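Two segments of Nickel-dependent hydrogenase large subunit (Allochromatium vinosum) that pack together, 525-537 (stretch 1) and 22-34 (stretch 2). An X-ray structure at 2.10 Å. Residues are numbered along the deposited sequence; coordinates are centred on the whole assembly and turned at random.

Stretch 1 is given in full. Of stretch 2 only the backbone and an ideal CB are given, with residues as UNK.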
# COMPACT_ATOMS: atom_id res chain seq x y z
N ALA B 525 10.55 -16.67 -2.01
CA ALA B 525 10.02 -16.89 -0.64
C ALA B 525 8.59 -17.48 -0.62
O ALA B 525 8.36 -18.48 0.06
CB ALA B 525 10.11 -15.67 0.19
N TYR B 526 7.67 -16.93 -1.41
CA TYR B 526 6.26 -17.43 -1.33
C TYR B 526 6.27 -18.88 -1.77
O TYR B 526 5.63 -19.73 -1.21
CB TYR B 526 5.35 -16.69 -2.32
CG TYR B 526 4.99 -15.25 -1.99
CD1 TYR B 526 5.65 -14.54 -0.97
CD2 TYR B 526 4.02 -14.59 -2.72
CE1 TYR B 526 5.31 -13.21 -0.67
CE2 TYR B 526 3.66 -13.25 -2.42
CZ TYR B 526 4.35 -12.56 -1.44
OH TYR B 526 4.10 -11.20 -1.26
N GLU B 527 6.97 -19.14 -2.87
CA GLU B 527 6.98 -20.45 -3.46
C GLU B 527 7.64 -21.48 -2.51
O GLU B 527 7.11 -22.59 -2.29
CB GLU B 527 7.68 -20.39 -4.86
CG GLU B 527 6.96 -19.49 -5.92
CD GLU B 527 7.86 -19.28 -7.17
OE1 GLU B 527 7.35 -19.10 -8.30
OE2 GLU B 527 9.11 -19.34 -7.03
N ALA B 528 8.76 -21.10 -1.91
CA ALA B 528 9.45 -22.04 -1.02
C ALA B 528 8.60 -22.20 0.25
O ALA B 528 8.58 -23.29 0.84
CB ALA B 528 10.87 -21.54 -0.66
N ALA B 529 7.86 -21.15 0.64
CA ALA B 529 7.02 -21.22 1.85
C ALA B 529 5.88 -22.25 1.68
O ALA B 529 5.60 -23.02 2.60
CB ALA B 529 6.45 -19.83 2.17
N LEU B 530 5.14 -22.18 0.58
CA LEU B 530 4.11 -23.14 0.26
C LEU B 530 4.67 -24.54 0.10
O LEU B 530 3.97 -25.52 0.41
CB LEU B 530 3.38 -22.74 -1.02
CG LEU B 530 2.56 -21.41 -0.79
CD1 LEU B 530 1.77 -21.05 -2.06
CD2 LEU B 530 1.59 -21.55 0.42
N GLN B 531 5.92 -24.65 -0.43
CA GLN B 531 6.53 -25.94 -0.57
C GLN B 531 6.96 -26.49 0.80
O GLN B 531 7.28 -27.64 0.89
CB GLN B 531 7.70 -25.93 -1.56
CG GLN B 531 7.15 -25.69 -2.97
CD GLN B 531 8.19 -25.30 -4.01
OE1 GLN B 531 7.82 -24.93 -5.13
NE2 GLN B 531 9.47 -25.40 -3.67
N ASP B 532 6.95 -25.66 1.86
CA ASP B 532 7.41 -26.12 3.19
C ASP B 532 6.21 -26.62 4.08
O ASP B 532 5.49 -25.83 4.73
CB ASP B 532 8.23 -24.99 3.87
CG ASP B 532 8.46 -25.23 5.36
OD1 ASP B 532 8.59 -24.24 6.13
OD2 ASP B 532 8.56 -26.41 5.77
N ASN B 533 5.96 -27.92 4.04
CA ASN B 533 5.04 -28.54 5.01
C ASN B 533 3.56 -28.11 4.88
O ASN B 533 2.87 -27.86 5.87
CB ASN B 533 5.59 -28.33 6.44
CG ASN B 533 4.94 -29.26 7.50
OD1 ASN B 533 5.02 -29.02 8.73
ND2 ASN B 533 4.27 -30.31 7.03
N HIS B 534 3.08 -27.94 3.65
CA HIS B 534 1.65 -27.61 3.47
C HIS B 534 0.82 -28.75 2.92
O HIS B 534 1.16 -29.29 1.90
CB HIS B 534 1.45 -26.38 2.57
CG HIS B 534 1.91 -25.09 3.21
ND1 HIS B 534 1.04 -24.05 3.48
CD2 HIS B 534 3.11 -24.72 3.70
CE1 HIS B 534 1.68 -23.09 4.15
NE2 HIS B 534 2.94 -23.47 4.29
N GLN B 535 -0.38 -28.93 3.47
CA GLN B 535 -1.41 -29.89 2.99
C GLN B 535 -2.70 -29.09 2.82
O GLN B 535 -2.94 -28.11 3.56
CB GLN B 535 -1.59 -31.04 3.99
CG GLN B 535 -0.37 -32.03 4.05
CD GLN B 535 0.90 -31.47 4.83
OE1 GLN B 535 2.06 -31.85 4.54
NE2 GLN B 535 0.66 -30.60 5.83
N LEU B 536 -3.45 -29.35 1.75
CA LEU B 536 -4.77 -28.71 1.57
C LEU B 536 -5.88 -29.72 1.90
O LEU B 536 -5.93 -30.80 1.29
CB LEU B 536 -4.94 -28.29 0.11
CG LEU B 536 -4.46 -26.89 -0.31
CD1 LEU B 536 -3.19 -26.58 0.44
CD2 LEU B 536 -4.23 -26.86 -1.83
N VAL B 537 -6.77 -29.39 2.83
CA VAL B 537 -7.93 -30.25 2.95
C VAL B 537 -8.87 -30.25 1.73
O VAL B 537 -9.43 -31.31 1.38
CB VAL B 537 -8.68 -30.27 4.33
CG1 VAL B 537 -7.97 -29.58 5.47
CG2 VAL B 537 -10.17 -30.02 4.21
N UNK B 22 1.39 -27.53 -7.85
CA UNK B 22 1.40 -28.91 -8.27
C UNK B 22 1.23 -29.75 -7.01
O UNK B 22 2.07 -29.67 -6.08
CB UNK B 22 2.68 -29.26 -9.03
N UNK B 23 0.12 -30.48 -6.95
CA UNK B 23 -0.24 -31.25 -5.79
C UNK B 23 0.34 -32.65 -5.91
O UNK B 23 0.33 -33.22 -7.01
CB UNK B 23 -1.76 -31.30 -5.62
N UNK B 24 0.83 -33.19 -4.79
CA UNK B 24 1.09 -34.66 -4.66
C UNK B 24 0.19 -35.23 -3.54
O UNK B 24 0.47 -35.04 -2.35
CB UNK B 24 2.56 -34.93 -4.35
N UNK B 25 -0.95 -35.82 -3.92
CA UNK B 25 -2.03 -36.04 -2.94
C UNK B 25 -2.50 -34.70 -2.37
O UNK B 25 -2.73 -33.76 -3.14
CB UNK B 25 -1.56 -36.96 -1.81
N UNK B 26 -2.67 -34.60 -1.04
CA UNK B 26 -3.07 -33.37 -0.35
C UNK B 26 -1.90 -32.37 -0.14
O UNK B 26 -2.11 -31.23 0.31
CB UNK B 26 -3.68 -33.73 1.01
N UNK B 27 -0.69 -32.79 -0.52
CA UNK B 27 0.54 -32.07 -0.29
C UNK B 27 0.92 -31.14 -1.43
O UNK B 27 0.89 -31.51 -2.62
CB UNK B 27 1.67 -33.07 -0.04
N UNK B 28 1.30 -29.91 -1.09
CA UNK B 28 1.85 -29.05 -2.11
C UNK B 28 3.25 -29.52 -2.51
O UNK B 28 4.18 -29.43 -1.71
CB UNK B 28 1.89 -27.60 -1.62
N UNK B 29 3.43 -29.97 -3.74
CA UNK B 29 4.77 -30.45 -4.17
C UNK B 29 5.61 -29.32 -4.78
O UNK B 29 6.77 -29.17 -4.42
CB UNK B 29 4.63 -31.58 -5.19
N UNK B 30 5.02 -28.52 -5.67
CA UNK B 30 5.68 -27.31 -6.20
C UNK B 30 4.66 -26.18 -6.22
O UNK B 30 3.49 -26.40 -6.58
CB UNK B 30 6.25 -27.55 -7.60
N UNK B 31 5.10 -24.98 -5.88
CA UNK B 31 4.25 -23.80 -5.98
C UNK B 31 4.87 -22.76 -6.95
O UNK B 31 6.11 -22.63 -7.06
CB UNK B 31 4.04 -23.19 -4.59
N UNK B 32 4.00 -22.00 -7.61
CA UNK B 32 4.43 -20.95 -8.55
C UNK B 32 3.65 -19.67 -8.21
O UNK B 32 2.43 -19.73 -7.97
CB UNK B 32 4.20 -21.37 -10.00
N UNK B 33 4.41 -18.56 -8.09
CA UNK B 33 3.90 -17.24 -7.73
C UNK B 33 3.96 -16.35 -9.00
O UNK B 33 5.03 -16.20 -9.62
CB UNK B 33 4.71 -16.63 -6.58
N UNK B 34 2.82 -15.81 -9.40
CA UNK B 34 2.72 -15.04 -10.62
C UNK B 34 1.99 -13.71 -10.42
O UNK B 34 0.83 -13.71 -10.04
CB UNK B 34 2.01 -15.87 -11.69

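At 22 the ideal CB has nothing of stretch 1 within 5.5 Å, so the contact sets no preference; it is Gln-22. At 23 the CB points sideways and is equally remote, but a long flexible apolar chain could reach Leu-536. The residue is Met-23, whose chi angles are all m and whose CE lies 3.7 Å from Leu-536 CD2.

Positions 24 to 27 form a type II' turn. The CB of 24 is out of reach; it is Asp-24. At 25, phi/psi of 61/-135 favours glycine by itself, and Gly-25 is found.

Position 26 is held through its backbone: Leu-536 N donates to the O of 26 at 2.7 Å, and Gln-535 CA lies 3.1 Å from that same O of 26 in a CA-H...O contact. The ideal CB of 26, sideways, sits 3.7 Å from Leu-536 O, so a small residue fits easily, though others are not excluded. It is Ala-26.

Position 27 pairs with Gln-535 in a single beta bridge, CA of 27 to Gln-535 CA 4.4 Å. Its CB points sideways, which would suit a beta-branched or modest polar residue. Thr-27 (chi1 m) places OG1 3.7 Å from Gln-535 CG.

Position 28 donates its N to His-534 O (3.1 Å, 168°), while its CB points toward stretch 1, 3.6 Å from Leu-530 O. Leu-530 and Leu-536 offer apolar surface, so Val, Ile, Leu or Met would be reasonable. Ile-28 sends CD1 to 3.8 Å from Leu-536 CD1 and 4.3 Å from Leu-530 CB. Ile-28 O lies 2.9 Å from the O of water 1 and 2.9 Å from the O of water 2; the first also accepts from His-534 N at 2.9 Å, and the second lies 2.8 Å from Gln-531 O, so water adds to the direct contacts here.

The CB of 29 points away; it is Ala-29. That of 30 does so overall, yet lies 3.9 Å from Gln-531 OE1, compatible with a polar chain; it is Gln-30.

Position 31 is tighter. Its N donates to Gln-531 OE1 (2.8 Å, 170°), and its CB, pointing toward the helix, is 3.7 Å from Leu-530 CB and 3.9 Å from Glu-527 O. The CA of 31 is 5.0 Å from Glu-527 CA, so a small side chain is the natural expectation. Ala-31 packs its CB against Leu-530 CB.

At 32 the CB points away; it is Tyr-32. At 33 the N donates to Glu-527 OE1 (3.0 Å, 169°), and the CB, toward stretch 1, is 3.7 Å from Glu-527 CG, so Ala, Ser, Thr or Cys would suit. Ser-33 brings OG 3.8 Å from Tyr-526 CD2, obliquely to the ring. Position 34 points away; it is Ser-34.

Stretch 2 (22-34) QMDGATIAQAYSS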
# COMPACT_ATOMS: atom_id res chain seq x y z
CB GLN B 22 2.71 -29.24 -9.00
CG GLN B 22 2.82 -30.75 -9.43
CD GLN B 22 1.69 -31.17 -10.39
OE1 GLN B 22 0.92 -32.09 -10.08
NE2 GLN B 22 1.53 -30.45 -11.50
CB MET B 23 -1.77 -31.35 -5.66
CG MET B 23 -2.51 -30.00 -5.47
SD MET B 23 -1.73 -28.98 -4.17
CE MET B 23 -2.27 -29.85 -2.69
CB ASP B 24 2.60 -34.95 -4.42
CG ASP B 24 2.90 -36.47 -4.26
OD1 ASP B 24 2.02 -37.33 -4.55
OD2 ASP B 24 4.02 -36.80 -3.80
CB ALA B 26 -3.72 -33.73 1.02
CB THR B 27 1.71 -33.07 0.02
OG1 THR B 27 1.42 -33.66 1.29
CG2 THR B 27 3.04 -32.36 0.18
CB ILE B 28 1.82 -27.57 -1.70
CG1 ILE B 28 0.37 -27.14 -1.47
CG2 ILE B 28 2.52 -26.72 -2.79
CD1 ILE B 28 0.18 -25.68 -1.08
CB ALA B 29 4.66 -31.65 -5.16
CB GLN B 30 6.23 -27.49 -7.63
CG GLN B 30 7.43 -28.45 -7.84
CD GLN B 30 8.80 -27.89 -7.35
OE1 GLN B 30 9.23 -28.22 -6.22
NE2 GLN B 30 9.49 -27.09 -8.19
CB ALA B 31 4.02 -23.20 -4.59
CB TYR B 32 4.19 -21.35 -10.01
CG TYR B 32 4.87 -22.63 -10.34
CD1 TYR B 32 6.14 -22.64 -10.96
CD2 TYR B 32 4.28 -23.85 -10.00
CE1 TYR B 32 6.79 -23.83 -11.22
CE2 TYR B 32 4.93 -25.07 -10.28
CZ TYR B 32 6.19 -25.04 -10.87
OH TYR B 32 6.84 -26.23 -11.18
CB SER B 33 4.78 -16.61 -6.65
OG SER B 33 4.30 -15.28 -6.41
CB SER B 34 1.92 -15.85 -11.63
OG SER B 34 1.73 -15.03 -12.79
O HOH W 1 4.22 -28.62 1.12
O HOH W 2 7.06 -29.55 -1.14
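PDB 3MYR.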